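Local structure of metallo-beta-lactamase family protein (Thermus thermophilus, 2ZO4) at residues G86-L91 with N146-R151; R115-H120 with G201-T206; L221-A226 with D239-A244; P6-L11 with Y25-A30; H100-E105 with K136-V141. The protein binds two zinc ions through histidine and aspartate side chains and probably acts as a metal-dependent hydrolase of the metallo-beta-lactamase superfamily. One frame throughout, in Å; residues are numbered along the deposited sequence.

Contact 1: G86-L91 with N146-R151; sequences GARVFL and NPLPLR
V89 O accepts the shortest bond of this contact, from L148 N at 2.7 Å, and the N-H...O angle of 171° makes it almost straight. The ladder goes on with L91 N giving to L148 O (3.0 Å) and L150 N giving to L91 O (2.8 Å), so donor and acceptor roles shuttle between the strands as parallel pairing requires. One step earlier in the ladder a water stands between the strands, accepting from V89 N and donating to N146 O. F90 and L148 project from the same sheet face, side by side, with F90 CE1 3.7 Å from L148 CD1. L150 crosses F90 at about a right angle, its CD2 being 3.6 Å from F90 CD1. L148 CD1 also meets the aliphatic part of R88, at CG (3.6 Å). Strand 88-92 is paired on both sides, by strand 65-68 and by strand 148-150, which is the edge strand, within this chain, of the mixed six-stranded sheet of the metallo-beta-lactamase fold.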
# COMPACT_ATOMS: atom_id res chain seq x y z
N GLY A 86 -12.03 -20.20 6.67
CA GLY A 86 -12.22 -20.96 5.44
C GLY A 86 -12.12 -20.14 4.16
O GLY A 86 -12.29 -20.68 3.07
N ALA A 87 -11.82 -18.85 4.30
CA ALA A 87 -11.66 -17.96 3.15
C ALA A 87 -10.37 -18.21 2.38
O ALA A 87 -9.35 -18.60 2.95
CB ALA A 87 -11.72 -16.50 3.59
N ARG A 88 -10.43 -17.98 1.08
CA ARG A 88 -9.25 -18.07 0.22
C ARG A 88 -8.64 -16.68 0.04
O ARG A 88 -9.32 -15.75 -0.37
CB ARG A 88 -9.64 -18.66 -1.13
CG ARG A 88 -8.48 -19.32 -1.85
CD ARG A 88 -8.90 -20.70 -2.34
NE ARG A 88 -9.74 -20.65 -3.53
CZ ARG A 88 -10.51 -21.65 -3.95
NH1 ARG A 88 -11.23 -21.50 -5.05
NH2 ARG A 88 -10.56 -22.80 -3.28
N VAL A 89 -7.35 -16.56 0.37
CA VAL A 89 -6.66 -15.28 0.32
C VAL A 89 -5.77 -15.16 -0.92
O VAL A 89 -4.94 -16.03 -1.19
CB VAL A 89 -5.83 -15.02 1.60
CG1 VAL A 89 -5.14 -13.66 1.56
CG2 VAL A 89 -6.71 -15.10 2.83
N PHE A 90 -5.96 -14.07 -1.67
CA PHE A 90 -5.17 -13.77 -2.86
C PHE A 90 -4.28 -12.55 -2.63
O PHE A 90 -4.72 -11.54 -2.08
CB PHE A 90 -6.08 -13.53 -4.06
CG PHE A 90 -6.77 -14.77 -4.57
CD1 PHE A 90 -6.17 -15.56 -5.54
CD2 PHE A 90 -8.03 -15.13 -4.08
CE1 PHE A 90 -6.81 -16.70 -6.02
CE2 PHE A 90 -8.67 -16.27 -4.56
CZ PHE A 90 -8.06 -17.06 -5.53
N LEU A 91 -3.02 -12.66 -3.07
CA LEU A 91 -1.99 -11.64 -2.83
C LEU A 91 -1.05 -11.66 -4.03
O LEU A 91 -0.67 -12.74 -4.48
CB LEU A 91 -1.20 -12.02 -1.57
CG LEU A 91 -0.71 -11.04 -0.50
CD1 LEU A 91 0.60 -11.56 0.08
CD2 LEU A 91 -0.55 -9.60 -0.97
N ASN A 146 -1.57 -19.74 3.73
CA ASN A 146 -1.55 -20.25 2.37
C ASN A 146 -2.17 -19.27 1.36
O ASN A 146 -3.12 -19.65 0.65
CB ASN A 146 -2.26 -21.61 2.28
CG ASN A 146 -1.90 -22.55 3.42
OD1 ASN A 146 -0.72 -22.81 3.68
ND2 ASN A 146 -2.92 -23.08 4.10
N PRO A 147 -1.66 -18.02 1.28
CA PRO A 147 -2.21 -17.12 0.26
C PRO A 147 -1.85 -17.59 -1.14
O PRO A 147 -0.80 -18.22 -1.34
CB PRO A 147 -1.52 -15.78 0.57
CG PRO A 147 -0.26 -16.15 1.26
CD PRO A 147 -0.58 -17.38 2.06
N LEU A 148 -2.72 -17.31 -2.10
CA LEU A 148 -2.49 -17.67 -3.50
C LEU A 148 -1.91 -16.49 -4.26
O LEU A 148 -2.46 -15.38 -4.18
CB LEU A 148 -3.78 -18.17 -4.15
CG LEU A 148 -4.29 -19.55 -3.71
CD1 LEU A 148 -5.71 -19.77 -4.18
CD2 LEU A 148 -3.38 -20.66 -4.24
N PRO A 149 -0.80 -16.70 -5.00
CA PRO A 149 -0.14 -15.62 -5.72
C PRO A 149 -0.90 -15.14 -6.96
O PRO A 149 -1.23 -15.94 -7.85
CB PRO A 149 1.22 -16.21 -6.11
CG PRO A 149 0.99 -17.69 -6.16
CD PRO A 149 -0.08 -17.99 -5.14
N LEU A 150 -1.16 -13.83 -7.01
CA LEU A 150 -1.75 -13.19 -8.18
C LEU A 150 -0.66 -12.75 -9.14
O LEU A 150 0.47 -12.50 -8.74
CB LEU A 150 -2.61 -11.99 -7.77
CG LEU A 150 -3.86 -12.27 -6.92
CD1 LEU A 150 -4.45 -10.96 -6.40
CD2 LEU A 150 -4.89 -13.05 -7.70
N ARG A 151 -1.03 -12.65 -10.42
CA ARG A 151 -0.10 -12.28 -11.47
C ARG A 151 -0.66 -11.07 -12.21
O ARG A 151 -1.87 -10.92 -12.35
CB ARG A 151 0.04 -13.46 -12.44
CG ARG A 151 1.41 -13.60 -13.07
CD ARG A 151 1.56 -14.95 -13.76
NE ARG A 151 1.76 -16.05 -12.81
CZ ARG A 151 2.42 -17.18 -13.10
NH1 ARG A 151 2.95 -17.36 -14.31
NH2 ARG A 151 2.55 -18.13 -12.19
O HOH W 1 -5.57 -18.78 1.42

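Contact 2: R115-H120 with G201-T206; sequences RLFLDH and GLWAYT
The indole of W203 is met at its edge, near the ring plane, by F117, whose CZ lies 4.3 Å from W203 CZ3. Within the loop, W203 CB sits over one face of the Y205 ring, 4.0 Å above its plane and offset toward the rim. W203 to T206 form a type I beta turn, in the loop between strand 185-189 and helix 210-222 of the metallo-beta-lactamase fold, and helix 110-119 lies against it. The W203 side chain is beside the metal site, about 5 Å from that of the zinc ligand H72. L116 touches L293 and W203 touches A290, both of helix 286-301. T206 OG1 accepts from W203 N (2.9 Å, 154°), a side-chain bond across the turn, whose backbone bond from T206 N to W203 O is weak. L116 CB points toward the loop; CG is anti to the backbone N (chi1 -161°), and from there CD2 lies against L202 O (3.8 Å) and L202 CD2 (4.1 Å).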
# COMPACT_ATOMS: atom_id res chain seq x y z
N ARG A 115 19.18 -1.48 11.11
CA ARG A 115 20.43 -0.97 10.53
C ARG A 115 20.18 0.11 9.48
O ARG A 115 20.93 1.09 9.42
CB ARG A 115 21.25 -2.12 9.93
N LEU A 116 19.14 -0.05 8.67
CA LEU A 116 18.76 0.95 7.68
C LEU A 116 18.45 2.30 8.34
O LEU A 116 18.85 3.35 7.83
CB LEU A 116 17.57 0.47 6.83
CG LEU A 116 17.32 1.16 5.48
CD1 LEU A 116 18.50 1.00 4.53
CD2 LEU A 116 16.04 0.63 4.85
N PHE A 117 17.73 2.26 9.46
CA PHE A 117 17.46 3.46 10.25
C PHE A 117 18.76 4.06 10.78
O PHE A 117 19.03 5.24 10.59
CB PHE A 117 16.51 3.15 11.42
CG PHE A 117 15.07 2.97 11.02
CD1 PHE A 117 14.30 4.06 10.63
CD2 PHE A 117 14.48 1.72 11.05
CE1 PHE A 117 12.97 3.91 10.27
CE2 PHE A 117 13.14 1.55 10.69
CZ PHE A 117 12.39 2.64 10.29
N LEU A 118 19.57 3.21 11.42
CA LEU A 118 20.79 3.63 12.11
C LEU A 118 21.87 4.19 11.18
O LEU A 118 22.50 5.20 11.49
CB LEU A 118 21.37 2.46 12.92
N ASP A 119 22.09 3.51 10.06
CA ASP A 119 23.07 3.94 9.06
C ASP A 119 22.69 5.27 8.41
O ASP A 119 23.56 6.00 7.94
CB ASP A 119 23.24 2.88 7.98
CG ASP A 119 23.89 1.61 8.50
OD1 ASP A 119 24.60 1.67 9.52
OD2 ASP A 119 23.69 0.55 7.88
N HIS A 120 21.39 5.56 8.39
CA HIS A 120 20.88 6.80 7.82
C HIS A 120 20.53 7.85 8.88
O HIS A 120 19.68 8.72 8.66
CB HIS A 120 19.71 6.51 6.88
CG HIS A 120 20.11 5.81 5.62
ND1 HIS A 120 20.69 6.47 4.56
CD2 HIS A 120 20.02 4.51 5.25
CE1 HIS A 120 20.93 5.60 3.59
NE2 HIS A 120 20.54 4.40 3.99
N GLY A 201 7.84 4.25 0.28
CA GLY A 201 8.91 4.04 1.24
C GLY A 201 9.94 3.01 0.82
O GLY A 201 9.60 2.02 0.17
N LEU A 202 11.19 3.27 1.18
CA LEU A 202 12.26 2.30 0.99
C LEU A 202 12.50 1.59 2.32
O LEU A 202 12.97 2.20 3.29
CB LEU A 202 13.55 2.98 0.49
CG LEU A 202 14.60 2.08 -0.17
CD1 LEU A 202 15.38 2.84 -1.25
CD2 LEU A 202 15.56 1.46 0.86
N TRP A 203 12.14 0.31 2.36
CA TRP A 203 12.33 -0.53 3.54
C TRP A 203 13.38 -1.60 3.24
O TRP A 203 13.88 -1.69 2.12
CB TRP A 203 11.00 -1.17 3.96
CG TRP A 203 9.85 -0.19 4.03
CD1 TRP A 203 8.94 0.08 3.05
CD2 TRP A 203 9.51 0.66 5.14
NE1 TRP A 203 8.05 1.03 3.48
CE2 TRP A 203 8.37 1.41 4.76
CE3 TRP A 203 10.05 0.86 6.42
CZ2 TRP A 203 7.77 2.34 5.60
CZ3 TRP A 203 9.45 1.79 7.26
CH2 TRP A 203 8.32 2.52 6.85
N ALA A 204 13.72 -2.40 4.25
CA ALA A 204 14.72 -3.46 4.10
C ALA A 204 14.35 -4.53 3.07
O ALA A 204 15.24 -5.17 2.49
CB ALA A 204 15.01 -4.09 5.46
N TYR A 205 13.05 -4.72 2.83
CA TYR A 205 12.57 -5.77 1.92
C TYR A 205 12.15 -5.26 0.54
O TYR A 205 11.73 -6.04 -0.32
CB TYR A 205 11.40 -6.53 2.55
CG TYR A 205 10.25 -5.66 3.02
CD1 TYR A 205 9.29 -5.18 2.12
CD2 TYR A 205 10.11 -5.33 4.37
CE1 TYR A 205 8.24 -4.37 2.56
CE2 TYR A 205 9.06 -4.53 4.81
CZ TYR A 205 8.13 -4.06 3.90
OH TYR A 205 7.08 -3.27 4.34
N THR A 206 12.26 -3.95 0.34
CA THR A 206 11.77 -3.27 -0.86
C THR A 206 12.65 -3.55 -2.09
O THR A 206 13.85 -3.79 -1.96
CB THR A 206 11.66 -1.74 -0.60
OG1 THR A 206 10.84 -1.51 0.56
CG2 THR A 206 11.02 -1.00 -1.78

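Contact 3: L221-A226 with D239-A244; sequences LADLGA and DVRQRA
R241 starts out extended, with CG anti to the backbone N (chi1 179°), and bends at chi3 (-71°), which turns NE; the guanidinium comes to lie over A222 O. D223 has its CG beside the backbone N, and its carboxylate comes near the arginine although the CB points away. Their salt bridge joins R241 NH1 to D223 OD1 at 3.2 Å. It is not a flat, paired grip: OD1 is approached on its anti side, and the carboxylate and guanidinium planes are 53° apart. A222 O lies 3.2 Å above the guanidinium plane, over its centre, where the angles are poor for hydrogen bonding but the charge may be attracted to the carbonyl.

The contact joins the end of helix 210-222 to the start of helix 240-261, and the chain between them holds strand 228-231 and the zinc ligand H233. D239 is the N-cap of the second helix, with OD1 accepting from Q242 N (3.0 Å). One water accepts from V240 N and donates to A226 O, linking the helix start to the other segment. The backbones come close, with the CA atoms of A222 and R241 4.1 Å apart, and A222 CB meets A244 CB at 3.8 Å. A226 CB meets V240 CG2 at 4.0 Å, while V240 CG1 rests 3.8 Å from L221 O.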
# COMPACT_ATOMS: atom_id res chain seq x y z
N LEU A 221 -1.65 3.68 -14.73
CA LEU A 221 -3.01 4.07 -14.31
C LEU A 221 -3.55 5.27 -15.08
O LEU A 221 -4.74 5.34 -15.36
CB LEU A 221 -3.07 4.34 -12.81
CG LEU A 221 -2.73 3.18 -11.86
CD1 LEU A 221 -2.87 3.62 -10.40
CD2 LEU A 221 -3.59 1.94 -12.15
N ALA A 222 -2.67 6.21 -15.43
CA ALA A 222 -3.06 7.40 -16.19
C ALA A 222 -3.63 7.05 -17.57
O ALA A 222 -4.59 7.67 -18.02
CB ALA A 222 -1.89 8.36 -16.32
N ASP A 223 -3.03 6.05 -18.21
CA ASP A 223 -3.41 5.63 -19.56
C ASP A 223 -4.48 4.54 -19.57
O ASP A 223 -4.92 4.10 -20.64
CB ASP A 223 -2.18 5.15 -20.34
CG ASP A 223 -1.10 6.22 -20.46
OD1 ASP A 223 -1.43 7.37 -20.82
OD2 ASP A 223 0.08 5.90 -20.20
N LEU A 224 -4.90 4.10 -18.38
CA LEU A 224 -5.83 2.99 -18.25
C LEU A 224 -7.19 3.25 -18.90
O LEU A 224 -7.77 2.35 -19.51
CB LEU A 224 -6.02 2.62 -16.77
CG LEU A 224 -6.71 1.30 -16.41
CD1 LEU A 224 -5.95 0.07 -16.93
CD2 LEU A 224 -6.90 1.21 -14.90
N GLY A 225 -7.69 4.47 -18.77
CA GLY A 225 -9.01 4.82 -19.28
C GLY A 225 -10.12 4.56 -18.28
O GLY A 225 -11.29 4.44 -18.66
N ALA A 226 -9.75 4.46 -17.00
CA ALA A 226 -10.73 4.23 -15.93
C ALA A 226 -11.67 5.42 -15.79
O ALA A 226 -11.27 6.57 -15.97
CB ALA A 226 -10.02 3.95 -14.61
N ASP A 239 -11.58 11.76 -11.80
CA ASP A 239 -10.69 11.80 -12.95
C ASP A 239 -9.35 11.14 -12.60
O ASP A 239 -8.49 11.75 -11.96
CB ASP A 239 -10.48 13.24 -13.45
CG ASP A 239 -9.84 13.31 -14.84
OD1 ASP A 239 -9.01 12.43 -15.17
OD2 ASP A 239 -10.16 14.25 -15.60
N VAL A 240 -9.21 9.89 -13.02
CA VAL A 240 -8.06 9.06 -12.66
C VAL A 240 -6.77 9.56 -13.32
O VAL A 240 -5.73 9.64 -12.66
CB VAL A 240 -8.32 7.56 -12.98
CG1 VAL A 240 -7.07 6.71 -12.74
CG2 VAL A 240 -9.47 7.04 -12.14
N ARG A 241 -6.84 9.90 -14.61
CA ARG A 241 -5.68 10.43 -15.33
C ARG A 241 -5.17 11.72 -14.69
O ARG A 241 -3.96 11.90 -14.53
CB ARG A 241 -6.00 10.68 -16.82
CG ARG A 241 -4.81 11.26 -17.60
CD ARG A 241 -5.15 11.64 -19.05
NE ARG A 241 -5.38 10.48 -19.91
CZ ARG A 241 -4.42 9.76 -20.50
NH1 ARG A 241 -3.14 10.07 -20.33
NH2 ARG A 241 -4.75 8.72 -21.25
N GLN A 242 -6.11 12.58 -14.30
CA GLN A 242 -5.78 13.87 -13.70
C GLN A 242 -5.05 13.71 -12.38
O GLN A 242 -4.02 14.34 -12.16
CB GLN A 242 -7.04 14.73 -13.51
CG GLN A 242 -6.77 16.13 -12.98
CD GLN A 242 -8.04 16.93 -12.76
OE1 GLN A 242 -8.92 16.98 -13.62
NE2 GLN A 242 -8.14 17.56 -11.59
N ARG A 243 -5.58 12.85 -11.50
CA ARG A 243 -4.92 12.59 -10.22
C ARG A 243 -3.55 11.93 -10.38
O ARG A 243 -2.60 12.28 -9.67
CB ARG A 243 -5.82 11.76 -9.29
CG ARG A 243 -5.31 11.63 -7.85
CD ARG A 243 -5.03 13.00 -7.22
NE ARG A 243 -4.36 12.89 -5.93
CZ ARG A 243 -3.58 13.83 -5.40
NH1 ARG A 243 -3.36 14.98 -6.04
NH2 ARG A 243 -3.01 13.62 -4.22
N ALA A 244 -3.44 10.99 -11.31
CA ALA A 244 -2.17 10.33 -11.62
C ALA A 244 -1.12 11.35 -12.10
O ALA A 244 0.04 11.29 -11.70
CB ALA A 244 -2.37 9.25 -12.66
O HOH W 2 -8.89 8.02 -16.53
O HOH W 3 -11.64 8.93 -14.44

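Contact 4: P6-L11 with Y25-A30; sequences PGLYLL and YLLQGA
L8 to L10 pair with L27 to Y25 in the antiparallel beta hairpin of strands 8-14 and 21-29, at one edge of the six-stranded sheet of the metallo-beta-lactamase fold. Y9 and L26 are a hydrogen-bonded pair: Y9 N gives to L26 O (2.9 Å) and L26 N to Y9 O (3.0 Å), both donors lying in the carbonyl plane. The ladder ends at G7, whose O accepts from Q28 N at 3.0 Å. G7 CA comes within 3.3 Å of Q28 O in a CA-H...O contact; a side chain here would run into that oxygen, and the positive phi also favours glycine.

L8, L10, Y25 and L27 occupy one face. There L8 and L27 lie side by side, with L8 CD1 3.7 Å from L27 CD1, and L10 CD1 packs 3.9 Å from Y25 CE1. The hydroxyl of Y25 is hydrogen-bonded to A231 O of strand 228-231, in the second sheet. L26, on the other face with Y9, touches L53 of helix 43-55, and L11 reaches the same helix at L49 and H52. L11 CG lies beside its own backbone N (chi1 -85°), and L11 CD1 sits 3.7 Å from L26 CB.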
# COMPACT_ATOMS: atom_id res chain seq x y z
N PRO A 6 -24.26 -2.26 -8.22
CA PRO A 6 -25.00 -3.35 -7.57
C PRO A 6 -24.03 -4.46 -7.17
O PRO A 6 -23.25 -4.93 -8.00
CB PRO A 6 -25.95 -3.83 -8.67
CG PRO A 6 -26.12 -2.67 -9.57
CD PRO A 6 -24.78 -1.97 -9.57
N GLY A 7 -24.06 -4.83 -5.89
CA GLY A 7 -23.15 -5.85 -5.37
C GLY A 7 -21.71 -5.39 -5.15
O GLY A 7 -20.81 -6.23 -5.05
N LEU A 8 -21.50 -4.08 -5.08
CA LEU A 8 -20.20 -3.51 -4.71
C LEU A 8 -20.40 -2.38 -3.70
O LEU A 8 -21.03 -1.37 -4.01
CB LEU A 8 -19.43 -3.01 -5.94
CG LEU A 8 -18.14 -2.20 -5.73
CD1 LEU A 8 -16.99 -3.07 -5.23
CD2 LEU A 8 -17.72 -1.48 -7.01
N TYR A 9 -19.85 -2.56 -2.50
CA TYR A 9 -20.08 -1.65 -1.38
C TYR A 9 -18.78 -1.10 -0.78
O TYR A 9 -17.80 -1.84 -0.63
CB TYR A 9 -20.89 -2.34 -0.26
CG TYR A 9 -22.18 -2.97 -0.74
CD1 TYR A 9 -23.38 -2.26 -0.70
CD2 TYR A 9 -22.20 -4.27 -1.23
CE1 TYR A 9 -24.56 -2.83 -1.14
CE2 TYR A 9 -23.38 -4.85 -1.67
CZ TYR A 9 -24.56 -4.12 -1.63
OH TYR A 9 -25.73 -4.69 -2.07
N LEU A 10 -18.79 0.18 -0.44
CA LEU A 10 -17.70 0.82 0.29
C LEU A 10 -17.84 0.56 1.79
O LEU A 10 -18.89 0.83 2.37
CB LEU A 10 -17.65 2.33 0.00
CG LEU A 10 -16.88 3.22 0.99
CD1 LEU A 10 -15.38 3.01 0.88
CD2 LEU A 10 -17.24 4.68 0.78
N LEU A 11 -16.78 0.04 2.40
CA LEU A 11 -16.75 -0.29 3.83
C LEU A 11 -15.61 0.46 4.54
O LEU A 11 -14.48 -0.04 4.59
CB LEU A 11 -16.59 -1.80 4.04
CG LEU A 11 -17.82 -2.72 4.02
CD1 LEU A 11 -18.55 -2.70 2.70
CD2 LEU A 11 -17.43 -4.15 4.37
N TYR A 25 -13.69 -3.00 0.27
CA TYR A 25 -14.74 -3.14 -0.74
C TYR A 25 -15.33 -4.55 -0.74
O TYR A 25 -14.61 -5.53 -0.91
CB TYR A 25 -14.21 -2.71 -2.12
CG TYR A 25 -13.79 -1.26 -2.11
CD1 TYR A 25 -14.72 -0.25 -2.34
CD2 TYR A 25 -12.47 -0.89 -1.83
CE1 TYR A 25 -14.35 1.09 -2.30
CE2 TYR A 25 -12.09 0.45 -1.78
CZ TYR A 25 -13.04 1.43 -2.02
OH TYR A 25 -12.68 2.76 -1.98
N LEU A 26 -16.64 -4.61 -0.51
CA LEU A 26 -17.37 -5.87 -0.43
C LEU A 26 -18.06 -6.15 -1.77
O LEU A 26 -18.78 -5.30 -2.30
CB LEU A 26 -18.41 -5.79 0.70
CG LEU A 26 -19.22 -7.00 1.22
CD1 LEU A 26 -20.18 -7.59 0.20
CD2 LEU A 26 -18.30 -8.08 1.80
N LEU A 27 -17.81 -7.34 -2.32
CA LEU A 27 -18.45 -7.78 -3.55
C LEU A 27 -19.37 -8.94 -3.24
O LEU A 27 -18.95 -9.93 -2.65
CB LEU A 27 -17.42 -8.18 -4.61
CG LEU A 27 -16.65 -7.09 -5.36
CD1 LEU A 27 -15.59 -6.44 -4.49
CD2 LEU A 27 -16.00 -7.68 -6.60
N GLN A 28 -20.64 -8.81 -3.62
CA GLN A 28 -21.62 -9.88 -3.45
C GLN A 28 -22.36 -10.12 -4.77
O GLN A 28 -22.74 -9.17 -5.44
CB GLN A 28 -22.61 -9.52 -2.33
CG GLN A 28 -23.60 -10.62 -1.96
CD GLN A 28 -24.58 -10.19 -0.88
OE1 GLN A 28 -24.90 -9.01 -0.75
NE2 GLN A 28 -25.06 -11.15 -0.10
N GLY A 29 -22.54 -11.38 -5.12
CA GLY A 29 -23.24 -11.75 -6.35
C GLY A 29 -22.94 -13.17 -6.76
O GLY A 29 -21.92 -13.73 -6.37
N ALA A 30 -23.84 -13.74 -7.56
CA ALA A 30 -23.72 -15.12 -8.05
C ALA A 30 -23.46 -16.13 -6.93
O ALA A 30 -22.78 -17.14 -7.12
CB ALA A 30 -22.64 -15.22 -9.15

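Contact 5: H100-E105 with K136-V141; sequences HRFWRE and KTRERV
R138 leaves its helix with CG beside the backbone N (chi1 -74°), runs extended from CB to NE and ends on F102 and W103. Its CG comes to the edge of the W103 ring, near the plane, 3.6 Å from CZ3. Beyond NE the chain turns (chi4 -86°), and CZ arrives over the face of the F102 ring, 4.3 Å from the centroid and 21° off the normal, a cation-pi contact. NH2 is the atom closest to that face, 3.4 Å above the ring plane and over its centre. Both terminal nitrogens grip F102 O end-on, NH1 at 2.8 Å and NH2 at 3.0 Å, so one residue receives the arginine through its carbonyl as well as its ring. A water bridges NH1 to W103 O, leaving the guanidinium held around its edge as well as on a face.

V141 CG2 makes a CH-pi contact with the W103 six-membered ring (4.1 Å to its centroid), F102 CD2 lies over the opposite face, and Y76 of helix 73-76 is a further stacking partner. T137 CG2 touches W103 CH2 at 3.6 Å. W103 NE1 is hydrogen-bonded to H71 O, between the zinc ligands H70 and H72 of the family's HxHxDH motif. The contact joins the last turn of helix 99-104 to helix 133-138 and the type I turn R138 to V141, with P73 of helix 73-76 touching W103, T137 and V141.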
# COMPACT_ATOMS: atom_id res chain seq x y z
N HIS A 100 5.10 -9.83 2.69
CA HIS A 100 4.48 -11.02 3.27
C HIS A 100 5.45 -11.77 4.20
O HIS A 100 5.09 -12.13 5.31
CB HIS A 100 3.94 -11.95 2.18
CG HIS A 100 3.35 -13.23 2.71
ND1 HIS A 100 2.31 -13.25 3.61
CD2 HIS A 100 3.65 -14.52 2.44
CE1 HIS A 100 2.00 -14.51 3.89
NE2 HIS A 100 2.80 -15.30 3.19
N ARG A 101 6.68 -11.98 3.73
CA ARG A 101 7.74 -12.60 4.54
C ARG A 101 8.02 -11.79 5.81
O ARG A 101 8.24 -12.37 6.88
CB ARG A 101 9.03 -12.77 3.73
CG ARG A 101 10.08 -13.62 4.45
CD ARG A 101 11.33 -13.83 3.63
NE ARG A 101 12.24 -14.74 4.32
CZ ARG A 101 13.56 -14.77 4.16
NH1 ARG A 101 14.16 -13.94 3.32
NH2 ARG A 101 14.29 -15.64 4.85
N PHE A 102 8.01 -10.47 5.69
CA PHE A 102 8.19 -9.57 6.83
C PHE A 102 7.24 -9.90 7.99
O PHE A 102 7.65 -9.91 9.15
CB PHE A 102 8.02 -8.11 6.38
CG PHE A 102 8.14 -7.11 7.50
CD1 PHE A 102 9.39 -6.63 7.89
CD2 PHE A 102 7.01 -6.64 8.15
CE1 PHE A 102 9.50 -5.70 8.92
CE2 PHE A 102 7.11 -5.71 9.18
CZ PHE A 102 8.36 -5.24 9.56
N TRP A 103 5.98 -10.19 7.66
CA TRP A 103 4.98 -10.55 8.67
C TRP A 103 5.11 -11.99 9.15
O TRP A 103 5.00 -12.27 10.34
CB TRP A 103 3.55 -10.29 8.16
CG TRP A 103 3.25 -8.84 7.85
CD1 TRP A 103 2.85 -8.33 6.64
CD2 TRP A 103 3.32 -7.73 8.75
NE1 TRP A 103 2.67 -6.98 6.74
CE2 TRP A 103 2.95 -6.58 8.02
CE3 TRP A 103 3.65 -7.59 10.10
CZ2 TRP A 103 2.91 -5.31 8.60
CZ3 TRP A 103 3.62 -6.33 10.68
CH2 TRP A 103 3.25 -5.20 9.92
N ARG A 104 5.33 -12.91 8.21
CA ARG A 104 5.42 -14.34 8.51
C ARG A 104 6.68 -14.72 9.29
O ARG A 104 6.64 -15.59 10.17
CB ARG A 104 5.33 -15.18 7.23
CG ARG A 104 3.93 -15.29 6.61
CD ARG A 104 2.93 -15.98 7.55
NE ARG A 104 3.04 -17.44 7.60
CZ ARG A 104 3.44 -18.20 6.59
NH2 ARG A 104 3.50 -19.52 6.74
N GLU A 105 7.79 -14.07 8.96
CA GLU A 105 9.08 -14.35 9.58
C GLU A 105 9.65 -13.07 10.20
O GLU A 105 10.44 -12.37 9.56
CB GLU A 105 10.06 -14.90 8.54
CG GLU A 105 9.62 -16.18 7.86
CD GLU A 105 10.57 -16.60 6.76
OE1 GLU A 105 11.79 -16.33 6.88
OE2 GLU A 105 10.10 -17.21 5.77
N LYS A 136 3.69 -3.45 18.30
CA LYS A 136 2.26 -3.18 18.51
C LYS A 136 1.44 -3.47 17.25
O LYS A 136 0.33 -3.98 17.33
CB LYS A 136 2.05 -1.73 18.97
N THR A 137 2.01 -3.13 16.09
CA THR A 137 1.41 -3.42 14.79
C THR A 137 1.34 -4.93 14.53
O THR A 137 0.27 -5.44 14.17
CB THR A 137 2.18 -2.71 13.66
OG1 THR A 137 2.08 -1.29 13.84
CG2 THR A 137 1.62 -3.08 12.29
N ARG A 138 2.46 -5.63 14.71
CA ARG A 138 2.52 -7.09 14.52
C ARG A 138 1.45 -7.85 15.32
O ARG A 138 0.92 -8.85 14.84
CB ARG A 138 3.90 -7.63 14.90
CG ARG A 138 5.00 -7.33 13.90
CD ARG A 138 6.26 -8.11 14.23
NE ARG A 138 7.35 -7.83 13.28
CZ ARG A 138 7.52 -8.46 12.12
NH1 ARG A 138 6.68 -9.40 11.74
NH2 ARG A 138 8.54 -8.14 11.34
N GLU A 139 1.15 -7.36 16.52
CA GLU A 139 0.12 -7.94 17.38
C GLU A 139 -1.28 -7.81 16.78
O GLU A 139 -2.18 -8.59 17.10
CB GLU A 139 0.16 -7.29 18.77
N ARG A 140 -1.45 -6.82 15.90
CA ARG A 140 -2.73 -6.55 15.25
C ARG A 140 -2.82 -7.22 13.87
O ARG A 140 -3.85 -7.14 13.19
CB ARG A 140 -2.94 -5.03 15.11
CG ARG A 140 -2.76 -4.26 16.41
CD ARG A 140 -3.29 -2.84 16.31
NE ARG A 140 -2.34 -1.93 15.69
CZ ARG A 140 -1.75 -0.92 16.32
NH1 ARG A 140 -2.00 -0.67 17.60
NH2 ARG A 140 -0.89 -0.14 15.66
N VAL A 141 -1.74 -7.89 13.47
CA VAL A 141 -1.67 -8.51 12.16
C VAL A 141 -1.76 -10.03 12.26
O VAL A 141 -1.02 -10.66 13.01
CB VAL A 141 -0.40 -8.09 11.39
CG1 VAL A 141 -0.25 -8.88 10.10
CG2 VAL A 141 -0.45 -6.59 11.09
O HOH W 4 4.50 -10.72 12.51

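Contacts 1 and 4 belong to the same six-stranded sheet, at its two outermost strands: contact 1 is parallel and contact 4 an antiparallel hairpin, and both depend on backbone ladders with apolar side chains on either face. Contacts 1, 3 and 4 are partly buried. Contact 5 is buried and is nested in the chain between the strands of contact 1; H100 touches L91 and P147. Its chemistry is that of an arginine held by a carbonyl and one aromatic face. Contact 2, at the surface, has no hydrogen bond across its segments, yet Y205 packs on F102 of contact 5. Contacts 3 and 4 touch none of the others; contact 3 combines a salt bridge and a water bridge with small apolar contacts.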